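Local coordinates for protein porin (Rhodobacter capsulatus, PDB 2POR) that forms outer-membrane channels as a homotrimer, letting small hydrophilic solutes of up to about 0.6 kDa diffuse passively across, at residues P103-L111 and L165-P173; L76-G84 and E149-T157. One frame throughout, in Å; residues are numbered along the deposited sequence.

Contact 1 of 2, residues P103-L111 and L165-P173; sequences PYLTGDERL and LGYEKIDSP. With CA (calcium ion), chain B.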
loop_
_atom_site.group_PDB
_atom_site.type_symbol
_atom_site.label_atom_id
_atom_site.label_comp_id
_atom_site.label_asym_id
_atom_site.label_seq_id
_atom_site.Cartn_x
_atom_site.Cartn_y
_atom_site.Cartn_z
ATOM N N PRO A 103 12.848 22.560 15.341
ATOM C CA PRO A 103 11.505 23.064 15.058
ATOM C C PRO A 103 11.449 23.984 13.868
ATOM O O PRO A 103 11.292 25.204 14.015
ATOM C CB PRO A 103 11.083 23.718 16.374
ATOM C CG PRO A 103 12.382 24.230 16.953
ATOM C CD PRO A 103 13.362 23.128 16.607
ATOM N N TYR A 104 11.594 23.435 12.658
ATOM C CA TYR A 104 11.514 24.282 11.491
ATOM C C TYR A 104 10.051 24.643 11.271
ATOM O O TYR A 104 9.149 23.852 11.535
ATOM C CB TYR A 104 12.074 23.569 10.234
ATOM C CG TYR A 104 13.561 23.241 10.415
ATOM C CD1 TYR A 104 14.495 24.243 10.270
ATOM C CD2 TYR A 104 13.979 21.949 10.718
ATOM C CE1 TYR A 104 15.840 23.936 10.431
ATOM C CE2 TYR A 104 15.325 21.649 10.873
ATOM C CZ TYR A 104 16.235 22.665 10.725
ATOM O OH TYR A 104 17.571 22.455 10.905
ATOM N N LEU A 105 9.858 25.859 10.779
ATOM C CA LEU A 105 8.534 26.369 10.503
ATOM C C LEU A 105 7.919 25.787 9.238
ATOM O O LEU A 105 6.704 25.599 9.203
ATOM C CB LEU A 105 8.596 27.937 10.415
ATOM C CG LEU A 105 7.281 28.777 10.206
ATOM C CD1 LEU A 105 6.398 28.630 11.446
ATOM C CD2 LEU A 105 7.609 30.239 9.972
ATOM N N THR A 106 8.668 25.500 8.145
ATOM C CA THR A 106 8.047 25.092 6.882
ATOM C C THR A 106 8.560 23.723 6.398
ATOM O O THR A 106 9.490 23.177 7.014
ATOM C CB THR A 106 8.275 26.203 5.765
ATOM O OG1 THR A 106 9.653 26.146 5.359
ATOM C CG2 THR A 106 7.868 27.636 6.243
ATOM N N GLY A 107 7.955 23.187 5.319
ATOM C CA GLY A 107 8.351 21.942 4.668
ATOM C C GLY A 107 8.083 20.812 5.610
ATOM O O GLY A 107 7.464 20.984 6.666
ATOM N N ASP A 108 8.484 19.632 5.175
ATOM C CA ASP A 108 8.355 18.424 5.968
ATOM C C ASP A 108 6.941 18.244 6.545
ATOM O O ASP A 108 6.715 18.143 7.763
ATOM C CB ASP A 108 9.351 18.442 7.118
ATOM C CG ASP A 108 9.584 17.083 7.757
ATOM O OD1 ASP A 108 9.215 16.062 7.182
ATOM O OD2 ASP A 108 10.197 17.011 8.831
ATOM N N GLU A 109 6.019 18.294 5.573
ATOM C CA GLU A 109 4.597 18.029 5.764
ATOM C C GLU A 109 3.821 19.149 6.471
ATOM O O GLU A 109 2.708 18.902 6.928
ATOM C CB GLU A 109 4.382 16.738 6.556
ATOM C CG GLU A 109 4.977 15.513 5.896
ATOM C CD GLU A 109 4.722 14.270 6.712
ATOM O OE1 GLU A 109 5.327 14.152 7.775
ATOM O OE2 GLU A 109 3.903 13.456 6.284
ATOM N N ARG A 110 4.330 20.380 6.583
ATOM C CA ARG A 110 3.566 21.530 7.108
ATOM C C ARG A 110 2.353 21.782 6.204
ATOM O O ARG A 110 1.214 21.849 6.681
ATOM C CB ARG A 110 4.452 22.795 7.158
ATOM C CG ARG A 110 3.789 24.061 7.721
ATOM C CD ARG A 110 3.472 23.775 9.211
ATOM N NE ARG A 110 4.704 23.882 9.981
ATOM C CZ ARG A 110 5.041 23.174 11.054
ATOM N NH1 ARG A 110 4.215 22.265 11.520
ATOM N NH2 ARG A 110 6.188 23.380 11.700
ATOM N N LEU A 111 2.526 21.886 4.890
ATOM C CA LEU A 111 1.433 22.085 3.973
ATOM C C LEU A 111 1.266 20.990 2.940
ATOM O O LEU A 111 0.312 21.002 2.151
ATOM C CB LEU A 111 1.636 23.405 3.283
ATOM C CG LEU A 111 1.456 24.640 4.141
ATOM C CD1 LEU A 111 1.792 25.886 3.397
ATOM C CD2 LEU A 111 0.009 24.712 4.529
ATOM N N LEU A 165 22.560 30.039 7.802
ATOM C CA LEU A 165 21.367 30.722 8.236
ATOM C C LEU A 165 20.245 30.474 7.283
ATOM O O LEU A 165 20.423 30.162 6.113
ATOM C CB LEU A 165 21.586 32.223 8.368
ATOM C CG LEU A 165 21.945 33.207 7.293
ATOM C CD1 LEU A 165 20.826 34.240 7.155
ATOM C CD2 LEU A 165 23.234 33.938 7.697
ATOM N N GLY A 166 19.056 30.557 7.841
ATOM C CA GLY A 166 17.866 30.284 7.088
ATOM C C GLY A 166 16.774 31.237 7.525
ATOM O O GLY A 166 16.822 31.801 8.619
ATOM N N TYR A 167 15.841 31.429 6.640
ATOM C CA TYR A 167 14.743 32.277 6.894
ATOM C C TYR A 167 13.587 31.571 6.247
ATOM O O TYR A 167 13.537 31.272 5.056
ATOM C CB TYR A 167 15.024 33.578 6.260
ATOM C CG TYR A 167 13.825 34.452 6.416
ATOM C CD1 TYR A 167 13.507 35.009 7.645
ATOM C CD2 TYR A 167 13.034 34.624 5.302
ATOM C CE1 TYR A 167 12.349 35.757 7.738
ATOM C CE2 TYR A 167 11.875 35.364 5.392
ATOM C CZ TYR A 167 11.548 35.920 6.610
ATOM O OH TYR A 167 10.374 36.640 6.682
ATOM N N GLU A 168 12.575 31.462 7.077
ATOM C CA GLU A 168 11.350 30.783 6.720
ATOM C C GLU A 168 10.103 31.623 6.986
ATOM O O GLU A 168 10.043 32.344 7.991
ATOM C CB GLU A 168 11.225 29.536 7.532
ATOM C CG GLU A 168 12.420 28.589 7.644
ATOM C CD GLU A 168 12.005 27.288 8.287
ATOM O OE1 GLU A 168 11.410 26.452 7.617
ATOM O OE2 GLU A 168 12.263 27.078 9.454
ATOM N N LYS A 169 9.098 31.531 6.142
ATOM C CA LYS A 169 7.846 32.212 6.416
ATOM C C LYS A 169 6.598 31.505 5.894
ATOM O O LYS A 169 6.654 30.697 4.950
ATOM C CB LYS A 169 7.923 33.603 5.854
ATOM C CG LYS A 169 8.074 33.606 4.381
ATOM C CD LYS A 169 7.856 35.036 4.065
ATOM C CE LYS A 169 7.001 35.026 2.817
ATOM N NZ LYS A 169 6.406 36.341 2.633
ATOM N N ILE A 170 5.447 31.726 6.572
ATOM C CA ILE A 170 4.140 31.210 6.135
ATOM C C ILE A 170 3.205 32.427 6.000
ATOM O O ILE A 170 3.055 33.214 6.925
ATOM C CB ILE A 170 3.514 30.178 7.145
ATOM C CG1 ILE A 170 4.430 28.971 7.412
ATOM C CG2 ILE A 170 2.175 29.723 6.545
ATOM C CD1 ILE A 170 3.881 27.964 8.419
ATOM N N ASP A 171 2.673 32.674 4.824
ATOM C CA ASP A 171 1.674 33.671 4.554
ATOM C C ASP A 171 0.299 33.077 4.659
ATOM O O ASP A 171 -0.057 32.112 3.982
ATOM C CB ASP A 171 1.776 34.224 3.171
ATOM C CG ASP A 171 3.082 34.959 2.954
ATOM O OD1 ASP A 171 3.662 35.463 3.922
ATOM O OD2 ASP A 171 3.512 35.000 1.804
ATOM N N SER A 172 -0.471 33.718 5.528
ATOM C CA SER A 172 -1.831 33.337 5.838
ATOM C C SER A 172 -2.748 33.718 4.706
ATOM O O SER A 172 -2.604 34.818 4.182
ATOM C CB SER A 172 -2.319 34.054 7.072
ATOM O OG SER A 172 -3.641 33.594 7.284
ATOM N N PRO A 173 -3.737 32.928 4.305
ATOM C CA PRO A 173 -4.729 33.363 3.348
ATOM C C PRO A 173 -5.654 34.371 4.028
ATOM O O PRO A 173 -6.241 35.147 3.291
ATOM C CB PRO A 173 -5.431 32.113 2.928
ATOM C CG PRO A 173 -5.449 31.313 4.193
ATOM C CD PRO A 173 -4.122 31.663 4.907
HETATM CA CA CA B . 11.529 18.026 10.325
HETATM O O HOH W 1 12.522 16.080 11.117
HETATM O O HOH W 2 12.958 18.890 11.884
HETATM O O HOH W 3 10.152 19.989 10.692
HETATM O O HOH W 4 10.182 17.321 12.149
#
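E168 OE1 is gripped twice by T106, whose OG1 donates to it at 2.9 Å and whose backbone N lies 3.0 Å away. The two donors come in differently: the hydroxyl reaches OE1 on the anti side, close to the carboxylate plane, while the amide arrives from well above that plane. The other oxygen, E168 OE2, accepts from L105 N at 3.0 Å, again from above, and sits at the edge of the Y104 ring. Two successive backbone amides and a hydroxyl thus hold the carboxylate against turning. An alanine in place of E168 would probably leave the L105 and T106 amides and the T106 hydroxyl without their buried acceptor and weaken the hold of this part of the loop on the strand. That strand, 161-171, is part of the wall of the porin barrel, and 103-111 belongs to the long loop folded into the channel, the constriction loop of porins. E185 brings a second carboxylate close to OE2, which may raise the proton affinity of either acid. Further along, L105, with CG anti to its own N (chi1 -176°), lays CG 3.9 Å from I170 CD1. The bent R110 chain touches the same methyl with CG, and its NE gives L105 O a nearly straight bond of 2.7 Å. Within the type I' turn from G107 to R110, D108 OD2 binds the calcium ion at 2.2 Å.

Contact 2 of 2, residues L76-G84 and E149-T157; sequences LGASEALFG and EMAVAAAYT. With CA (calcium ion), chain B.
Helix 78-83 lies along strand 149-157 with the two axes 29° apart and running the same general way, 7.1 Å from each other at their closest. No hydrogen bond joins the segments. The spacing is short because the strand presents only methyl groups here: A151, A153 and A155 all point at the helix, and the CA atoms of S79 and A153 come within 5.2 Å. G77 takes the N-cap position, and S133 of a neighbouring strand receives the N-H of A78.

At the start of the helix, A78 CB meets A151 CB at 3.9 Å. A153 CB fits under the first turn, 3.8 Å from S79 CA, with A78 O equally close. One turn on, L82 has CG anti to its carbonyl carbon (chi1 -55°), which brings a single branch down on the strand: CD1 sits 3.6 Å from A153 O and also touches the A153 and A155 methyls. F83 comes to the strand with its ring edge, CZ 3.8 Å from A154 O in the ring plane and CE1 4.0 Å from A155 CB. L82 CB lies over one face of the same ring, toward its rim. S79 OG packs beside A153 CB and is hydrogen-bonded to E185. E80 extends to the calcium ion and clasps it with both oxygens, OE1 and OE2 each at 2.5 Å; four waters and D108 complete the shell. A short helix laid on small residues of the inner barrel wall, with a metal tying it to a later part of the same loop, fits the inward-folded constriction loop of a porin.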
loop_
_atom_site.group_PDB
_atom_site.type_symbol
_atom_site.label_atom_id
_atom_site.label_comp_id
_atom_site.label_asym_id
_atom_site.label_seq_id
_atom_site.Cartn_x
_atom_site.Cartn_y
_atom_site.Cartn_z
ATOM N N LEU A 76 11.684 18.486 2.202
ATOM C CA LEU A 76 12.060 19.267 3.342
ATOM C C LEU A 76 12.025 20.702 2.953
ATOM O O LEU A 76 12.013 21.018 1.770
ATOM C CB LEU A 76 13.459 18.956 3.801
ATOM C CG LEU A 76 13.666 17.507 4.213
ATOM C CD1 LEU A 76 15.125 17.344 4.550
ATOM C CD2 LEU A 76 12.765 17.110 5.397
ATOM N N GLY A 77 11.933 21.624 3.902
ATOM C CA GLY A 77 12.040 23.013 3.515
ATOM C C GLY A 77 13.539 23.350 3.450
ATOM O O GLY A 77 14.349 22.552 3.948
ATOM N N ALA A 78 13.916 24.502 2.886
ATOM C CA ALA A 78 15.312 24.905 2.686
ATOM C C ALA A 78 16.216 24.837 3.886
ATOM O O ALA A 78 17.311 24.267 3.802
ATOM C CB ALA A 78 15.330 26.286 2.178
ATOM N N SER A 79 15.819 25.317 5.072
ATOM C CA SER A 79 16.651 25.225 6.249
ATOM C C SER A 79 16.875 23.806 6.725
ATOM O O SER A 79 18.015 23.434 7.024
ATOM C CB SER A 79 16.049 26.028 7.404
ATOM O OG SER A 79 15.776 27.341 6.943
ATOM N N GLU A 80 15.840 22.970 6.821
ATOM C CA GLU A 80 15.999 21.607 7.267
ATOM C C GLU A 80 16.880 20.852 6.252
ATOM O O GLU A 80 17.719 20.087 6.720
ATOM C CB GLU A 80 14.646 20.960 7.351
ATOM C CG GLU A 80 14.805 19.638 8.052
ATOM C CD GLU A 80 13.555 18.956 8.547
ATOM O OE1 GLU A 80 12.466 19.517 8.515
ATOM O OE2 GLU A 80 13.649 17.843 9.057
ATOM N N ALA A 81 16.707 21.096 4.945
ATOM C CA ALA A 81 17.483 20.485 3.854
ATOM C C ALA A 81 18.984 20.754 4.102
ATOM O O ALA A 81 19.801 19.839 3.941
ATOM C CB ALA A 81 17.083 21.086 2.510
ATOM N N LEU A 82 19.405 21.931 4.579
ATOM C CA LEU A 82 20.813 22.158 4.881
ATOM C C LEU A 82 21.249 21.816 6.282
ATOM O O LEU A 82 22.372 21.329 6.416
ATOM C CB LEU A 82 21.202 23.619 4.602
ATOM C CG LEU A 82 20.900 24.137 3.205
ATOM C CD1 LEU A 82 21.551 25.480 2.980
ATOM C CD2 LEU A 82 21.381 23.132 2.194
ATOM N N PHE A 83 20.473 21.954 7.383
ATOM C CA PHE A 83 21.021 21.762 8.734
ATOM C C PHE A 83 20.563 20.528 9.456
ATOM O O PHE A 83 21.199 20.166 10.448
ATOM C CB PHE A 83 20.725 23.003 9.639
ATOM C CG PHE A 83 21.045 24.323 8.922
ATOM C CD1 PHE A 83 22.301 24.534 8.360
ATOM C CD2 PHE A 83 20.067 25.294 8.779
ATOM C CE1 PHE A 83 22.542 25.692 7.667
ATOM C CE2 PHE A 83 20.319 26.448 8.083
ATOM C CZ PHE A 83 21.557 26.640 7.525
ATOM N N GLY A 84 19.501 19.842 8.975
ATOM C CA GLY A 84 19.036 18.621 9.611
ATOM C C GLY A 84 18.546 18.761 11.055
ATOM O O GLY A 84 18.107 19.827 11.499
ATOM N N GLU A 149 3.955 28.574 2.105
ATOM C CA GLU A 149 5.194 28.624 2.862
ATOM C C GLU A 149 6.339 28.874 1.897
ATOM O O GLU A 149 6.162 28.635 0.688
ATOM C CB GLU A 149 5.456 27.333 3.590
ATOM C CG GLU A 149 5.472 26.103 2.674
ATOM C CD GLU A 149 5.603 24.768 3.364
ATOM O OE1 GLU A 149 5.593 24.709 4.599
ATOM O OE2 GLU A 149 5.698 23.769 2.645
ATOM N N MET A 150 7.437 29.387 2.437
ATOM C CA MET A 150 8.648 29.670 1.651
ATOM C C MET A 150 9.821 29.727 2.580
ATOM O O MET A 150 9.678 30.134 3.732
ATOM C CB MET A 150 8.690 31.018 0.985
ATOM C CG MET A 150 7.719 31.224 -0.121
ATOM S SD MET A 150 7.235 32.962 -0.106
ATOM C CE MET A 150 6.425 32.911 -1.687
ATOM N N ALA A 151 11.023 29.375 2.131
ATOM C CA ALA A 151 12.203 29.484 2.972
ATOM C C ALA A 151 13.418 29.560 2.042
ATOM O O ALA A 151 13.342 29.208 0.838
ATOM C CB ALA A 151 12.369 28.274 3.860
ATOM N N VAL A 152 14.475 30.134 2.581
ATOM C CA VAL A 152 15.738 30.256 1.864
ATOM C C VAL A 152 16.798 29.969 2.940
ATOM O O VAL A 152 16.600 30.268 4.129
ATOM C CB VAL A 152 15.909 31.718 1.199
ATOM C CG1 VAL A 152 14.825 31.957 0.156
ATOM C CG2 VAL A 152 15.850 32.806 2.258
ATOM N N ALA A 153 17.917 29.305 2.617
ATOM C CA ALA A 153 18.977 29.051 3.590
ATOM C C ALA A 153 20.329 28.971 2.855
ATOM O O ALA A 153 20.357 28.639 1.655
ATOM C CB ALA A 153 18.712 27.735 4.316
ATOM N N ALA A 154 21.431 29.283 3.513
ATOM C CA ALA A 154 22.755 29.190 2.909
ATOM C C ALA A 154 23.684 28.649 3.945
ATOM O O ALA A 154 23.460 28.843 5.137
ATOM C CB ALA A 154 23.278 30.523 2.499
ATOM N N ALA A 155 24.713 27.898 3.577
ATOM C CA ALA A 155 25.656 27.376 4.544
ATOM C C ALA A 155 27.051 27.445 3.910
ATOM O O ALA A 155 27.226 27.524 2.688
ATOM C CB ALA A 155 25.375 25.906 4.881
ATOM N N TYR A 156 28.033 27.432 4.777
ATOM C CA TYR A 156 29.413 27.467 4.390
ATOM C C TYR A 156 30.214 26.548 5.310
ATOM O O TYR A 156 30.162 26.608 6.546
ATOM C CB TYR A 156 29.856 28.925 4.465
ATOM C CG TYR A 156 31.325 29.100 4.085
ATOM C CD1 TYR A 156 31.730 28.890 2.771
ATOM C CD2 TYR A 156 32.254 29.420 5.078
ATOM C CE1 TYR A 156 33.073 28.995 2.464
ATOM C CE2 TYR A 156 33.598 29.529 4.771
ATOM C CZ TYR A 156 33.991 29.309 3.460
ATOM O OH TYR A 156 35.335 29.393 3.135
ATOM N N THR A 157 30.953 25.634 4.694
ATOM C CA THR A 157 31.799 24.746 5.450
ATOM C C THR A 157 33.248 25.240 5.393
ATOM O O THR A 157 33.734 25.617 4.328
ATOM C CB THR A 157 31.661 23.356 4.861
ATOM O OG1 THR A 157 30.260 23.102 4.780
ATOM C CG2 THR A 157 32.349 22.293 5.718
HETATM CA CA CA B . 11.529 18.026 10.325
HETATM O O HOH W 1 12.522 16.080 11.117
HETATM O O HOH W 2 12.958 18.890 11.884
HETATM O O HOH W 3 10.152 19.989 10.692
HETATM O O HOH W 4 10.182 17.321 12.149
#

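How the contacts relate
Both contacts are buried and fasten the same inward-folded loop to neighbouring strands of the barrel, 148-158 and 161-171, which pair directly through K169 N and M150 O. Their chemistry differs. Contact 1 is polar at its centre, with a glutamate of the wall accepting from N-H groups in an irregular part of the loop; contact 2 is apolar, with a helix whose backbone bonds are largely internal resting on alanine methyls. The two are stitched together: Y104 OH bonds to G84 O at 2.7 Å, E149 accepts the N-H of G107, and the calcium ion bridges the two loop segments.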